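Local coordinates for putative metal-dependent isothiocyanate hydrolase SaxA (Pectobacterium carotovorum, PDB 6BRM), which probably hydrolyses isothiocyanates with the help of two bound zinc ions, as a member of the metallo-beta-lactamase superfamily, at residues B[97-100]-B[105-108]; B[110-115]-B[120-125]; B[131-134]-B[138-141]; B[148-153]-B[158-163]. One frame throughout, in Å; residues are numbered along the deposited sequence.

Interaction 1. Residues B[97-100]-B[105-108]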
loop_
_atom_site.group_PDB
_atom_site.type_symbol
_atom_site.label_atom_id
_atom_site.label_comp_id
_atom_site.label_asym_id
_atom_site.label_seq_id
_atom_site.Cartn_x
_atom_site.Cartn_y
_atom_site.Cartn_z
ATOM N N LEU B 97 -1.578 5.199 -23.104
ATOM C CA LEU B 97 -0.418 4.612 -23.784
ATOM C C LEU B 97 -0.862 3.561 -24.795
ATOM O O LEU B 97 -0.561 3.677 -25.983
ATOM C CB LEU B 97 0.552 3.993 -22.766
ATOM C CG LEU B 97 1.769 3.196 -23.275
ATOM C CD1 LEU B 97 2.532 3.928 -24.374
ATOM C CD2 LEU B 97 2.701 2.857 -22.118
ATOM N N ILE B 98 -1.598 2.560 -24.314
ATOM C CA ILE B 98 -2.142 1.489 -25.169
ATOM C C ILE B 98 -3.001 2.051 -26.317
ATOM O O ILE B 98 -2.911 1.563 -27.446
ATOM C CB ILE B 98 -2.897 0.408 -24.325
ATOM C CG1 ILE B 98 -1.933 -0.698 -23.874
ATOM C CG2 ILE B 98 -4.018 -0.277 -25.103
ATOM C CD1 ILE B 98 -0.751 -0.247 -23.043
ATOM N N ARG B 99 -3.802 3.078 -26.033
ATOM C CA ARG B 99 -4.648 3.723 -27.058
ATOM C C ARG B 99 -3.838 4.426 -28.147
ATOM O O ARG B 99 -4.204 4.377 -29.325
ATOM C CB ARG B 99 -5.624 4.713 -26.408
ATOM C CG ARG B 99 -6.749 5.219 -27.311
ATOM C CD ARG B 99 -8.035 5.440 -26.519
ATOM N NE ARG B 99 -7.790 6.166 -25.263
ATOM C CZ ARG B 99 -8.469 6.018 -24.118
ATOM N NH1 ARG B 99 -9.482 5.154 -23.998
ATOM N NH2 ARG B 99 -8.120 6.749 -23.062
ATOM N N SER B 100 -2.734 5.059 -27.749
ATOM C CA SER B 100 -1.848 5.751 -28.691
ATOM C C SER B 100 -0.949 4.797 -29.497
ATOM O O SER B 100 -0.300 5.222 -30.452
ATOM C CB SER B 100 -0.997 6.792 -27.958
ATOM O OG SER B 100 -0.664 7.859 -28.829
ATOM N N ASN B 105 -10.387 -0.314 -28.514
ATOM C CA ASN B 105 -11.399 -0.935 -27.640
ATOM C C ASN B 105 -10.781 -1.222 -26.267
ATOM O O ASN B 105 -10.414 -2.355 -25.956
ATOM C CB ASN B 105 -11.951 -2.219 -28.278
ATOM C CG ASN B 105 -12.719 -1.961 -29.572
ATOM O OD1 ASN B 105 -13.327 -0.900 -29.765
ATOM N ND2 ASN B 105 -12.717 -2.951 -30.459
ATOM N N ILE B 106 -10.678 -0.172 -25.452
ATOM C CA ILE B 106 -9.938 -0.190 -24.186
ATOM C C ILE B 106 -10.870 0.138 -23.017
ATOM O O ILE B 106 -11.778 0.956 -23.151
ATOM C CB ILE B 106 -8.783 0.839 -24.231
ATOM C CG1 ILE B 106 -7.792 0.483 -25.344
ATOM C CG2 ILE B 106 -8.037 0.921 -22.900
ATOM C CD1 ILE B 106 -7.079 1.680 -25.916
ATOM N N ARG B 107 -10.637 -0.512 -21.881
ATOM C CA ARG B 107 -11.372 -0.255 -20.641
ATOM C C ARG B 107 -10.400 -0.200 -19.467
ATOM O O ARG B 107 -9.386 -0.898 -19.460
ATOM C CB ARG B 107 -12.407 -1.353 -20.383
ATOM C CG ARG B 107 -13.665 -1.262 -21.231
ATOM C CD ARG B 107 -14.711 -2.243 -20.723
ATOM N NE ARG B 107 -15.891 -2.321 -21.585
ATOM C CZ ARG B 107 -16.959 -3.087 -21.348
ATOM N NH1 ARG B 107 -17.981 -3.079 -22.203
ATOM N NH2 ARG B 107 -17.020 -3.861 -20.264
ATOM N N VAL B 108 -10.726 0.630 -18.479
ATOM C CA VAL B 108 -9.925 0.780 -17.267
ATOM C C VAL B 108 -10.607 -0.001 -16.154
ATOM O O VAL B 108 -11.801 0.172 -15.920
ATOM C CB VAL B 108 -9.806 2.261 -16.841
ATOM C CG1 VAL B 108 -8.925 2.401 -15.600
ATOM C CG2 VAL B 108 -9.269 3.106 -17.990
#

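Interaction 2. Residues B[110-115]-B[120-125]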
loop_
_atom_site.group_PDB
_atom_site.type_symbol
_atom_site.label_atom_id
_atom_site.label_comp_id
_atom_site.label_asym_id
_atom_site.label_seq_id
_atom_site.Cartn_x
_atom_site.Cartn_y
_atom_site.Cartn_z
ATOM N N LYS B 110 -11.795 -0.629 -12.648
ATOM C CA LYS B 110 -12.075 0.023 -11.375
ATOM C C LYS B 110 -11.610 -0.905 -10.263
ATOM O O LYS B 110 -11.211 -2.045 -10.520
ATOM C CB LYS B 110 -13.564 0.333 -11.240
ATOM C CG LYS B 110 -14.074 1.305 -12.293
ATOM C CD LYS B 110 -15.560 1.573 -12.144
ATOM C CE LYS B 110 -16.091 2.369 -13.326
ATOM N NZ LYS B 110 -15.422 3.692 -13.481
ATOM N N ASP B 111 -11.655 -0.412 -9.029
ATOM C CA ASP B 111 -11.300 -1.222 -7.859
ATOM C C ASP B 111 -12.206 -2.444 -7.711
ATOM O O ASP B 111 -11.756 -3.489 -7.246
ATOM C CB ASP B 111 -11.335 -0.375 -6.585
ATOM C CG ASP B 111 -10.236 0.670 -6.554
ATOM O OD1 ASP B 111 -9.983 1.304 -7.602
ATOM O OD2 ASP B 111 -9.614 0.855 -5.485
ATOM N N GLU B 112 -13.473 -2.297 -8.102
ATOM C CA GLU B 112 -14.430 -3.405 -8.174
ATOM C C GLU B 112 -15.117 -3.377 -9.534
ATOM O O GLU B 112 -15.517 -2.311 -9.993
ATOM C CB GLU B 112 -15.475 -3.279 -7.066
ATOM C CG GLU B 112 -14.877 -3.096 -5.676
ATOM C CD GLU B 112 -15.862 -3.382 -4.557
ATOM O OE1 GLU B 112 -15.413 -3.835 -3.484
ATOM O OE2 GLU B 112 -17.082 -3.164 -4.747
ATOM N N ASN B 113 -15.248 -4.542 -10.173
ATOM C CA ASN B 113 -15.842 -4.643 -11.513
ATOM C C ASN B 113 -16.868 -5.780 -11.563
ATOM O O ASN B 113 -16.573 -6.894 -12.013
ATOM C CB ASN B 113 -14.758 -4.825 -12.588
ATOM C CG ASN B 113 -13.680 -3.756 -12.525
ATOM O OD1 ASN B 113 -13.749 -2.742 -13.220
ATOM N ND2 ASN B 113 -12.688 -3.970 -11.672
ATOM N N HIS B 114 -18.080 -5.469 -11.100
ATOM C CA HIS B 114 -19.179 -6.433 -11.018
ATOM C C HIS B 114 -19.888 -6.497 -12.358
ATOM O O HIS B 114 -20.433 -5.492 -12.817
ATOM C CB HIS B 114 -20.177 -6.025 -9.922
ATOM C CG HIS B 114 -19.549 -5.842 -8.575
ATOM N ND1 HIS B 114 -19.397 -6.877 -7.676
ATOM C CD2 HIS B 114 -19.015 -4.748 -7.982
ATOM C CE1 HIS B 114 -18.805 -6.426 -6.585
ATOM N NE2 HIS B 114 -18.558 -5.138 -6.747
ATOM N N PHE B 115 -19.865 -7.670 -12.990
ATOM C CA PHE B 115 -20.557 -7.890 -14.267
ATOM C C PHE B 115 -21.838 -8.673 -14.011
ATOM O O PHE B 115 -21.893 -9.498 -13.093
ATOM C CB PHE B 115 -19.652 -8.625 -15.261
ATOM C CG PHE B 115 -18.407 -7.866 -15.611
ATOM C CD1 PHE B 115 -18.469 -6.757 -16.453
ATOM C CD2 PHE B 115 -17.171 -8.243 -15.094
ATOM C CE1 PHE B 115 -17.323 -6.043 -16.776
ATOM C CE2 PHE B 115 -16.023 -7.534 -15.411
ATOM C CZ PHE B 115 -16.099 -6.433 -16.253
ATOM N N THR B 120 -17.058 -11.183 -10.942
ATOM C CA THR B 120 -16.531 -9.982 -10.310
ATOM C C THR B 120 -15.014 -10.006 -10.451
ATOM O O THR B 120 -14.391 -11.043 -10.205
ATOM C CB THR B 120 -16.902 -9.935 -8.814
ATOM O OG1 THR B 120 -18.307 -10.170 -8.660
ATOM C CG2 THR B 120 -16.554 -8.588 -8.206
ATOM N N ILE B 121 -14.430 -8.871 -10.846
ATOM C CA ILE B 121 -12.977 -8.720 -10.961
ATOM C C ILE B 121 -12.536 -7.550 -10.087
ATOM O O ILE B 121 -12.895 -6.407 -10.359
ATOM C CB ILE B 121 -12.542 -8.480 -12.426
ATOM C CG1 ILE B 121 -12.793 -9.740 -13.264
ATOM C CG2 ILE B 121 -11.064 -8.092 -12.505
ATOM C CD1 ILE B 121 -12.663 -9.526 -14.757
ATOM N N TYR B 122 -11.758 -7.842 -9.048
ATOM C CA TYR B 122 -11.227 -6.811 -8.154
ATOM C C TYR B 122 -9.780 -6.483 -8.522
ATOM O O TYR B 122 -8.960 -7.393 -8.672
ATOM C CB TYR B 122 -11.269 -7.276 -6.699
ATOM C CG TYR B 122 -12.637 -7.641 -6.165
ATOM C CD1 TYR B 122 -13.464 -6.674 -5.590
ATOM C CD2 TYR B 122 -13.093 -8.961 -6.196
ATOM C CE1 TYR B 122 -14.715 -7.004 -5.081
ATOM C CE2 TYR B 122 -14.338 -9.305 -5.686
ATOM C CZ TYR B 122 -15.148 -8.324 -5.133
ATOM O OH TYR B 122 -16.382 -8.662 -4.630
ATOM N N LYS B 123 -9.481 -5.188 -8.649
ATOM C CA LYS B 123 -8.127 -4.692 -8.901
ATOM C C LYS B 123 -7.457 -4.403 -7.557
ATOM O O LYS B 123 -8.043 -3.723 -6.712
ATOM C CB LYS B 123 -8.183 -3.415 -9.751
ATOM C CG LYS B 123 -6.828 -2.864 -10.175
ATOM C CD LYS B 123 -6.941 -1.666 -11.116
ATOM C CE LYS B 123 -7.473 -0.408 -10.438
ATOM N NZ LYS B 123 -6.590 0.067 -9.336
ATOM N N THR B 124 -6.231 -4.905 -7.387
ATOM C CA THR B 124 -5.476 -4.836 -6.127
ATOM C C THR B 124 -4.273 -3.898 -6.238
ATOM O O THR B 124 -3.687 -3.762 -7.315
ATOM C CB THR B 124 -4.930 -6.227 -5.757
ATOM O OG1 THR B 124 -5.935 -7.219 -5.985
ATOM C CG2 THR B 124 -4.485 -6.278 -4.301
ATOM N N ASP B 125 -3.897 -3.266 -5.126
ATOM C CA ASP B 125 -2.719 -2.394 -5.091
ATOM C C ASP B 125 -1.531 -3.177 -4.552
ATOM O O ASP B 125 -1.614 -3.754 -3.476
ATOM C CB ASP B 125 -2.967 -1.150 -4.226
ATOM C CG ASP B 125 -1.896 -0.067 -4.424
ATOM O OD1 ASP B 125 -1.679 0.367 -5.574
ATOM O OD2 ASP B 125 -1.275 0.356 -3.427
#

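Interaction 3. Residues B[131-134]-B[138-141]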
loop_
_atom_site.group_PDB
_atom_site.type_symbol
_atom_site.label_atom_id
_atom_site.label_comp_id
_atom_site.label_asym_id
_atom_site.label_seq_id
_atom_site.Cartn_x
_atom_site.Cartn_y
_atom_site.Cartn_z
ATOM N N ASN B 131 10.359 -0.374 0.132
ATOM C CA ASN B 131 10.001 0.951 0.664
ATOM C C ASN B 131 11.028 2.028 0.314
ATOM O O ASN B 131 10.656 3.167 0.024
ATOM C CB ASN B 131 9.837 0.892 2.191
ATOM C CG ASN B 131 8.568 0.179 2.620
ATOM O OD1 ASN B 131 7.829 -0.354 1.796
ATOM N ND2 ASN B 131 8.311 0.168 3.921
ATOM N N GLU B 132 12.307 1.653 0.335
ATOM C CA GLU B 132 13.408 2.589 0.067
ATOM C C GLU B 132 13.380 3.037 -1.391
ATOM O O GLU B 132 13.478 4.232 -1.680
ATOM C CB GLU B 132 14.784 1.967 0.385
ATOM C CG GLU B 132 14.922 1.204 1.707
ATOM C CD GLU B 132 14.249 1.880 2.893
ATOM O OE1 GLU B 132 14.372 3.119 3.034
ATOM O OE2 GLU B 132 13.605 1.164 3.690
ATOM N N LEU B 133 13.225 2.070 -2.295
ATOM C CA LEU B 133 13.129 2.336 -3.735
ATOM C C LEU B 133 12.121 3.432 -4.089
ATOM O O LEU B 133 12.404 4.272 -4.939
ATOM C CB LEU B 133 12.779 1.049 -4.494
ATOM C CG LEU B 133 12.790 1.137 -6.030
ATOM C CD1 LEU B 133 13.472 -0.079 -6.651
ATOM C CD2 LEU B 133 11.391 1.312 -6.608
ATOM N N TYR B 134 10.958 3.425 -3.440
ATOM C CA TYR B 134 9.908 4.426 -3.713
ATOM C C TYR B 134 10.133 5.804 -3.059
ATOM O O TYR B 134 9.386 6.743 -3.343
ATOM C CB TYR B 134 8.519 3.862 -3.381
ATOM C CG TYR B 134 8.021 2.894 -4.429
ATOM C CD1 TYR B 134 7.398 3.352 -5.583
ATOM C CD2 TYR B 134 8.196 1.518 -4.279
ATOM C CE1 TYR B 134 6.954 2.471 -6.556
ATOM C CE2 TYR B 134 7.753 0.624 -5.246
ATOM C CZ TYR B 134 7.129 1.104 -6.379
ATOM O OH TYR B 134 6.682 0.220 -7.334
ATOM N N GLN B 138 12.684 9.024 -9.094
ATOM C CA GLN B 138 12.990 8.541 -10.446
ATOM C C GLN B 138 12.605 7.063 -10.573
ATOM O O GLN B 138 11.897 6.672 -11.509
ATOM C CB GLN B 138 14.481 8.748 -10.762
ATOM C CG GLN B 138 14.810 8.919 -12.237
ATOM C CD GLN B 138 16.232 9.419 -12.458
ATOM O OE1 GLN B 138 16.653 10.413 -11.860
ATOM N NE2 GLN B 138 16.978 8.736 -13.324
ATOM N N LEU B 139 13.067 6.260 -9.617
ATOM C CA LEU B 139 12.737 4.834 -9.556
ATOM C C LEU B 139 11.288 4.565 -9.137
ATOM O O LEU B 139 10.787 3.461 -9.343
ATOM C CB LEU B 139 13.691 4.097 -8.609
ATOM C CG LEU B 139 15.174 4.098 -8.989
ATOM C CD1 LEU B 139 16.004 3.541 -7.845
ATOM C CD2 LEU B 139 15.431 3.305 -10.264
ATOM N N GLY B 140 10.630 5.554 -8.531
ATOM C CA GLY B 140 9.199 5.479 -8.246
ATOM C C GLY B 140 8.384 5.396 -9.522
ATOM O O GLY B 140 7.555 4.502 -9.671
ATOM N N ASP B 141 8.639 6.322 -10.444
ATOM C CA ASP B 141 7.959 6.344 -11.746
ATOM C C ASP B 141 8.329 5.163 -12.646
ATOM O O ASP B 141 7.499 4.710 -13.430
ATOM C CB ASP B 141 8.251 7.650 -12.498
ATOM C CG ASP B 141 7.575 8.851 -11.870
ATOM O OD1 ASP B 141 7.846 9.135 -10.686
ATOM O OD2 ASP B 141 6.776 9.517 -12.563
#

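Interaction 4. Residues B[148-153]-B[158-163]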
loop_
_atom_site.group_PDB
_atom_site.type_symbol
_atom_site.label_atom_id
_atom_site.label_comp_id
_atom_site.label_asym_id
_atom_site.label_seq_id
_atom_site.Cartn_x
_atom_site.Cartn_y
_atom_site.Cartn_z
ATOM N N GLY B 148 -2.680 -6.209 -8.899
ATOM C CA GLY B 148 -3.111 -7.596 -8.776
ATOM C C GLY B 148 -4.531 -7.734 -9.285
ATOM O O GLY B 148 -5.205 -6.729 -9.536
ATOM N N LEU B 149 -4.982 -8.978 -9.445
ATOM C CA LEU B 149 -6.323 -9.272 -9.963
ATOM C C LEU B 149 -6.929 -10.455 -9.225
ATOM O O LEU B 149 -6.340 -11.536 -9.209
ATOM C CB LEU B 149 -6.269 -9.623 -11.449
ATOM C CG LEU B 149 -5.649 -8.630 -12.421
ATOM C CD1 LEU B 149 -5.419 -9.310 -13.763
ATOM C CD2 LEU B 149 -6.538 -7.407 -12.576
ATOM N N VAL B 150 -8.099 -10.245 -8.623
ATOM C CA VAL B 150 -8.886 -11.327 -8.032
ATOM C C VAL B 150 -10.046 -11.617 -8.976
ATOM O O VAL B 150 -10.588 -10.696 -9.580
ATOM C CB VAL B 150 -9.411 -10.954 -6.628
ATOM C CG1 VAL B 150 -10.263 -12.075 -6.041
ATOM C CG2 VAL B 150 -8.247 -10.622 -5.695
ATOM N N PHE B 151 -10.402 -12.892 -9.118
ATOM C CA PHE B 151 -11.559 -13.310 -9.913
ATOM C C PHE B 151 -12.539 -14.048 -9.009
ATOM O O PHE B 151 -12.163 -15.016 -8.354
ATOM C CB PHE B 151 -11.127 -14.217 -11.063
ATOM C CG PHE B 151 -10.388 -13.505 -12.156
ATOM C CD1 PHE B 151 -9.016 -13.331 -12.087
ATOM C CD2 PHE B 151 -11.068 -13.018 -13.266
ATOM C CE1 PHE B 151 -8.330 -12.676 -13.102
ATOM C CE2 PHE B 151 -10.394 -12.358 -14.282
ATOM C CZ PHE B 151 -9.022 -12.187 -14.201
ATOM N N THR B 152 -13.793 -13.597 -9.000
ATOM C CA THR B 152 -14.828 -14.094 -8.090
ATOM C C THR B 152 -16.051 -14.501 -8.909
ATOM O O THR B 152 -16.457 -13.775 -9.818
ATOM C CB THR B 152 -15.152 -13.014 -7.018
ATOM O OG1 THR B 152 -14.323 -13.230 -5.869
ATOM C CG2 THR B 152 -16.609 -13.012 -6.569
ATOM N N HIS B 153 -16.611 -15.667 -8.583
ATOM C CA HIS B 153 -17.826 -16.205 -9.221
ATOM C C HIS B 153 -18.264 -17.464 -8.466
ATOM O O HIS B 153 -17.418 -18.232 -8.015
ATOM C CB HIS B 153 -17.559 -16.571 -10.691
ATOM C CG HIS B 153 -18.797 -16.715 -11.525
ATOM N ND1 HIS B 153 -19.658 -17.784 -11.410
ATOM C CD2 HIS B 153 -19.305 -15.934 -12.505
ATOM C CE1 HIS B 153 -20.651 -17.648 -12.268
ATOM N NE2 HIS B 153 -20.462 -16.531 -12.944
ATOM N N THR B 158 -12.135 -19.098 -6.131
ATOM C CA THR B 158 -11.599 -17.741 -6.179
ATOM C C THR B 158 -10.102 -17.799 -6.469
ATOM O O THR B 158 -9.369 -18.513 -5.782
ATOM C CB THR B 158 -11.837 -17.010 -4.839
ATOM O OG1 THR B 158 -13.228 -17.082 -4.493
ATOM C CG2 THR B 158 -11.417 -15.546 -4.928
ATOM N N ILE B 159 -9.652 -17.040 -7.470
ATOM C CA ILE B 159 -8.224 -16.996 -7.847
ATOM C C ILE B 159 -7.696 -15.568 -7.723
ATOM O O ILE B 159 -8.383 -14.619 -8.092
ATOM C CB ILE B 159 -7.936 -17.573 -9.267
ATOM C CG1 ILE B 159 -6.446 -17.410 -9.618
ATOM C CG2 ILE B 159 -8.783 -16.901 -10.334
ATOM C CD1 ILE B 159 -5.943 -18.254 -10.771
ATOM N N TYR B 160 -6.470 -15.445 -7.209
ATOM C CA TYR B 160 -5.787 -14.160 -7.031
ATOM C C TYR B 160 -4.450 -14.165 -7.770
ATOM O O TYR B 160 -3.533 -14.874 -7.374
ATOM C CB TYR B 160 -5.574 -13.897 -5.531
ATOM C CG TYR B 160 -4.807 -12.634 -5.153
ATOM C CD1 TYR B 160 -4.867 -11.473 -5.928
ATOM C CD2 TYR B 160 -4.053 -12.594 -3.984
ATOM C CE1 TYR B 160 -4.177 -10.322 -5.562
ATOM C CE2 TYR B 160 -3.366 -11.448 -3.608
ATOM C CZ TYR B 160 -3.431 -10.316 -4.400
ATOM O OH TYR B 160 -2.745 -9.183 -4.032
ATOM N N ILE B 161 -4.356 -13.392 -8.852
ATOM C CA ILE B 161 -3.077 -13.122 -9.511
ATOM C C ILE B 161 -2.475 -11.883 -8.852
ATOM O O ILE B 161 -2.934 -10.767 -9.097
ATOM C CB ILE B 161 -3.237 -12.913 -11.037
ATOM C CG1 ILE B 161 -3.690 -14.223 -11.713
ATOM C CG2 ILE B 161 -1.935 -12.408 -11.664
ATOM C CD1 ILE B 161 -5.149 -14.258 -12.102
ATOM N N ALA B 162 -1.450 -12.090 -8.025
ATOM C CA ALA B 162 -0.839 -11.014 -7.238
ATOM C C ALA B 162 -0.058 -10.012 -8.091
ATOM O O ALA B 162 -0.066 -8.808 -7.799
ATOM C CB ALA B 162 0.060 -11.594 -6.160
ATOM N N GLY B 163 0.616 -10.511 -9.130
ATOM C CA GLY B 163 1.345 -9.661 -10.070
ATOM C C GLY B 163 2.674 -9.183 -9.523
ATOM O O GLY B 163 3.207 -9.755 -8.562
#

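Interaction 1. Residues B[97-100]-B[105-108]
The side chain of I106 is pressed against I98 and R99, where helix 92-100 meets strand 106-108. The two elements belong to a beta-alpha-beta unit that starts with strand 87-89, and the strands at its two ends run parallel and adjacent at one edge of a seven-stranded mixed sheet. I106 CB points at the helix and has the R99 guanidinium obliquely beside it. CG1 stands anti to the carbonyl carbon (chi1 -62°), and this turns it toward the helix, where it meets I98 CG2 at 3.9 Å. At the tip, CD1 fits between the two helix residues: I98 CG2 is 3.7 Å away, while on the R99 side the same methyl lies near CA, CB, CG and CD in turn. The R99 chain bends at chi2 and chi3, and its carbons CB, CG and CD, not the guanidinium, lie nearest the methyl. I98 behaves differently. It offers its CG2 branch to the strand, while the end of the side chain leads away, and the residue also packs on L65, T68 and W73. Its side chain is about 9 Å from that of the zinc ligand H67. I106 also touches A95 of the helix and T89 of the neighbouring strand. The R99 stem runs past the tip methyl, with R99 CG 3.8 Å and R99 CD 3.9 Å from I106 CD1.

Interaction 2. Residues B[110-115]-B[120-125]
The amide of N113 ties the two strands together: its ND2 gives an almost straight hydrogen bond to I121 O (2.8 Å, 169°), which lies in the amide plane. ND2 also donates to K110 O, and N113 OD1 accepts K110 N on a lone pair at 2.9 Å, so three bonds fix the rotation of this amide. Backbone bonds run alongside, I121 N to N113 O at 3.1 Å and K123 N to D111 O at 3.2 Å. On the other face, H114 NE2 donates in its ring plane to E112 OE2 (3.2 Å), meeting the carboxylate from above its plane, while E112 OE1 forms a salt bridge with R177. That carboxylate stands at the edge of the Y122 ring, with E112 OE1 3.6 Å from Y122 CE1. H114 lies side by side with T120, its ND1 3.4 Å from T120 CG2. Further out, F115 presents its ring edge to I121, with F115 CE2 4.0 Å from I121 CD1. D111 and K123 carry opposite charges but remain too far apart for a salt bridge. The whole is an antiparallel beta hairpin, whose strand 112-114 forms one edge of a seven-stranded mixed sheet in this metallo-beta-lactamase fold.

Interaction 3. Residues B[131-134]-B[138-141]
L133 and Y134 lean on L139 and G140, bringing a helix-like turn of the loop after strand 120-124 against helix 137-143, on the zinc-site side of the metallo-beta-lactamase fold. No hydrogen bond crosses between 131-134 and 138-141; the contact is made by apolar groups and by the helix backbone. Among the aliphatic contacts, L133 and L139 cross at about a right angle, L133 CG lying 4.0 Å from L139 CB. L133 turns its CG away from the backbone N (chi1 -174°), which brings the CD2 methyl to the backbone carbonyl L139 O. Both leucines also touch Y195, and L133 reaches L143 further along the helix. The aromatic contact belongs to Y134, whose ring comes up to the backbone of G140: Y134 CD1 is 3.9 Å from G140 CA, a place where the helix carries no side chain. The polar bonds run to residues outside the two segments. Y134 OH is hydrogen-bonded to G144 O and weakly to the backbone N of H128, a ligand of one zinc ion, consistent with a second-shell place beside that site, and the tyrosine side chain is about 8 Å from a bound zinc. The second subunit also reaches this loop: E132 OE1 pairs with R207 of that subunit in a salt bridge. Within the loop, L133 CD2 sits 3.9 Å above one face of the Y134 ring, offset toward the rim, and the same methyl is 3.5 Å from L139 O.

Interaction 4. Residues B[148-153]-B[158-163]
F151 packs against I159 and I161, the three sharing one face of the antiparallel pair of strands 148-152 and 159-163. F151 and I159 lie side by side and point the same way, with F151 CB 3.6 Å from I159 CG2; with CG1 of I159 trans to the backbone N (chi1 176°), the CG2 methyl is the branch turned to F151. The CD1 methyl of I161 arrives at the edge of the F151 ring, 3.7 Å from F151 CE1. On the opposite face V150 divides its two branches: CG2 meets Y160 CD1 at 3.5 Å, and CG1 meets T158 CG2 at 3.8 Å. The Y160 ring has L149 O at its edge and A162 CA over one face. Between the two faces run the backbone bonds. L149 and I161 exchange a pair, L149 N to I161 O and I161 N to L149 O, both 2.7 Å. F151 N reaches I159 O at 2.8 Å, while the return bond is weak. At the outer end T152 OG1 stands alongside T158 CG2. This hairpin occupies the middle of its sheet, bonded to strand 120-124 on one side and to strand 182-186 on the other. The F151 face looks toward the second sheet, where L13 of strand 10-15 touches F151 and I161, and the F20 ring meets that of F151.

How the interactions relate
The four contacts follow one another along the chain, each closing before the next opens. Interactions 2 and 4 are close neighbours, with centres about 9 Å apart: strands 120-124 and 148-152 lie side by side, so the two hairpins form four consecutive strands of one seven-stranded sheet. Interaction 1 belongs to the other sheet, yet a short link carries the chain from strand 106-108 to 112-114, and R107 packs on F115. Interaction 3 stands apart, its centre about 26 Å from each of the others, in the segment joining strand 120-124 to 148-152. It borders the zinc site and the second subunit, which D125 of interaction 2 also meets; interactions 1, 2 and 4 lie on the two sheets.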